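Local coordinates for protein cellulosomal scaffoldin (Acetivibrio cellulolyticus, PDB 3ZUC) that probably binds crystalline cellulose through this family 3b carbohydrate-binding module, one part of the major cellulosome scaffoldin, at residues A[20-25]-A[116-121]. Residues are numbered along the deposited sequence; the frame is centred on the assembly and turned at random. Where two conformers were deposited one is given.
With CA (calcium ion), chain B.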
loop_
_atom_site.group_PDB
_atom_site.type_symbol
_atom_site.label_atom_id
_atom_site.label_comp_id
_atom_site.label_asym_id
_atom_site.label_seq_id
_atom_site.Cartn_x
_atom_site.Cartn_y
_atom_site.Cartn_z
ATOM N N ASN A 20 11.264 -4.490 13.016
ATOM C CA ASN A 20 10.046 -4.676 13.782
ATOM C C ASN A 20 8.853 -3.940 13.190
ATOM O O ASN A 20 7.765 -4.011 13.728
ATOM C CB ASN A 20 10.251 -4.310 15.252
ATOM C CG ASN A 20 10.540 -2.840 15.455
ATOM O OD1 ASN A 20 10.304 -2.010 14.575
ATOM N ND2 ASN A 20 11.013 -2.506 16.632
ATOM N N SER A 21 9.039 -3.242 12.074
ATOM C CA SER A 21 7.962 -2.544 11.396
ATOM C C SER A 21 8.240 -2.534 9.907
ATOM O O SER A 21 9.386 -2.633 9.457
ATOM C CB SER A 21 7.861 -1.095 11.881
ATOM O OG SER A 21 7.556 -1.007 13.266
ATOM N N ILE A 22 7.167 -2.363 9.148
ATOM C CA ILE A 22 7.237 -2.156 7.719
ATOM C C ILE A 22 6.621 -0.773 7.461
ATOM O O ILE A 22 5.642 -0.377 8.096
ATOM C CB ILE A 22 6.562 -3.318 6.956
ATOM C CG1 ILE A 22 7.367 -4.603 7.232
ATOM C CG2 ILE A 22 6.509 -3.035 5.468
ATOM C CD1 ILE A 22 6.763 -5.881 6.693
ATOM N N TYR A 23 7.231 -0.034 6.534
ATOM C CA TYR A 23 6.998 1.413 6.372
ATOM C C TYR A 23 6.600 1.778 4.935
ATOM O O TYR A 23 7.327 2.473 4.223
ATOM C CB TYR A 23 8.281 2.179 6.720
ATOM C CG TYR A 23 8.836 2.011 8.117
ATOM C CD1 TYR A 23 9.633 0.927 8.469
ATOM C CD2 TYR A 23 8.648 2.995 9.073
ATOM C CE1 TYR A 23 10.195 0.824 9.743
ATOM C CE2 TYR A 23 9.184 2.895 10.326
ATOM C CZ TYR A 23 9.968 1.810 10.667
ATOM O OH TYR A 23 10.504 1.770 11.924
ATOM N N PRO A 24 5.419 1.346 4.481
ATOM C CA PRO A 24 5.030 1.637 3.111
ATOM C C PRO A 24 4.698 3.105 2.889
ATOM O O PRO A 24 3.979 3.704 3.684
ATOM C CB PRO A 24 3.771 0.772 2.936
ATOM C CG PRO A 24 3.207 0.671 4.319
ATOM C CD PRO A 24 4.405 0.559 5.194
ATOM N N LYS A 25 5.199 3.655 1.784
ATOM C CA LYS A 25 4.857 4.997 1.343
ATOM C C LYS A 25 4.401 4.944 -0.104
ATOM O O LYS A 25 5.166 4.530 -0.976
ATOM C CB LYS A 25 6.084 5.948 1.455
ATOM C CG LYS A 25 6.445 6.249 2.859
ATOM C CD LYS A 25 7.529 7.266 2.975
ATOM C CE LYS A 25 7.160 8.623 2.416
ATOM N NZ LYS A 25 7.931 9.721 3.119
ATOM N N THR A 116 7.521 -8.213 17.526
ATOM C CA THR A 116 8.543 -9.116 17.023
ATOM C C THR A 116 8.869 -8.836 15.544
ATOM O O THR A 116 8.145 -8.143 14.822
ATOM C CB THR A 116 8.146 -10.589 17.260
ATOM O OG1 THR A 116 6.885 -10.859 16.634
ATOM C CG2 THR A 116 8.104 -10.901 18.771
ATOM N N ASN A 117 9.993 -9.358 15.083
ATOM C CA ASN A 117 10.545 -8.948 13.809
ATOM C C ASN A 117 9.914 -9.591 12.587
ATOM O O ASN A 117 9.444 -10.735 12.609
ATOM C CB ASN A 117 12.045 -9.204 13.766
ATOM C CG ASN A 117 12.827 -8.267 14.668
ATOM O OD1 ASN A 117 12.405 -7.152 14.954
ATOM N ND2 ASN A 117 13.968 -8.734 15.129
ATOM N N TYR A 118 9.970 -8.830 11.505
ATOM C CA TYR A 118 9.823 -9.257 10.135
ATOM C C TYR A 118 11.206 -9.449 9.491
ATOM O O TYR A 118 12.176 -8.837 9.928
ATOM C CB TYR A 118 9.125 -8.171 9.322
ATOM C CG TYR A 118 7.720 -7.831 9.743
ATOM C CD1 TYR A 118 6.645 -8.581 9.304
ATOM C CD2 TYR A 118 7.457 -6.736 10.543
ATOM C CE1 TYR A 118 5.341 -8.243 9.645
ATOM C CE2 TYR A 118 6.174 -6.397 10.892
ATOM C CZ TYR A 118 5.105 -7.137 10.430
ATOM O OH TYR A 118 3.838 -6.772 10.813
ATOM N N ASN A 119 11.267 -10.259 8.424
ATOM C CA ASN A 119 12.368 -10.232 7.453
ATOM C C ASN A 119 11.855 -9.572 6.193
ATOM O O ASN A 119 11.090 -10.174 5.434
ATOM C CB ASN A 119 12.879 -11.643 7.123
ATOM C CG ASN A 119 13.859 -11.634 5.981
ATOM O OD1 ASN A 119 14.554 -10.633 5.763
ATOM N ND2 ASN A 119 13.923 -12.728 5.236
ATOM N N GLN A 120 12.221 -8.318 5.956
ATOM C CA GLN A 120 11.709 -7.607 4.790
ATOM C C GLN A 120 12.269 -8.148 3.481
ATOM O O GLN A 120 11.658 -7.976 2.419
ATOM C CB GLN A 120 11.993 -6.109 4.873
ATOM C CG GLN A 120 11.438 -5.452 6.111
ATOM C CD GLN A 120 11.209 -3.978 5.890
ATOM O OE1 GLN A 120 10.206 -3.605 5.273
ATOM N NE2 GLN A 120 12.136 -3.138 6.345
ATOM N N ALA A 121 13.456 -8.758 3.530
ATOM C CA ALA A 121 14.205 -9.012 2.314
ATOM C C ALA A 121 13.486 -9.927 1.333
ATOM O O ALA A 121 13.701 -9.800 0.125
ATOM C CB ALA A 121 15.571 -9.600 2.648
HETATM CA CA CA B . 9.156 -11.446 5.120
HETATM O O HOH W 1 6.388 -6.012 14.938
HETATM O O HOH W 2 9.573 -0.974 5.162
HETATM O O HOH W 3 8.413 -9.394 6.277
#
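Ile22 meets Tyr118 and Gln120 beside the calcium site of the CBM3 beta sandwich. Asn119, which lies between Tyr118 and Gln120 in the sequence, binds the calcium ion through its carbonyl O at 2.3 Å. A water and Thr48, Asp50, Asp122 and Asp123 also bind the metal. Ile22 CD1 lies over the centre of one face of the Tyr118 ring, 3.8 Å from the centroid, in a CH-pi contact. The two side chains cross at about a right angle. Ile22 CG1 lies beside the backbone N, anti to the carbonyl carbon (chi1 -64°), and the extended chi2 (173°) puts CD1 over the ring. The side chains of Ile22 and Gln120 run past each other in opposite directions, with Gln120 OE1 3.6 Å from Ile22 CG1. Gln120 OE1 accepts a hydrogen bond from a water 2.7 Å away, and that water accepts one from Tyr23 N. Gln120 NE2 bonds to the carbonyls of Gly14 and Gln16, so both ends of the buried amide have partners. No direct hydrogen bond joins the two segments. A second water bridges them by donating to Asn20 O and Thr116 O. Asn20 O and Ser21 N lie at the edge of the Tyr118 ring, and Asn117 OD1 packs against Asn20 CB at 3.6 Å. Residues 20-25 lead from the short strand 18-19, which pairs antiparallel with 118-119, into strand 24-30 of a five-stranded sheet. Ile22 also touches Phe110 of strand 102-112 in that sheet and Tyr45 of strand 42-47 in the other, while Tyr118 packs on Phe47 of strand 42-47 and its OH bonds to Gln55 NE2.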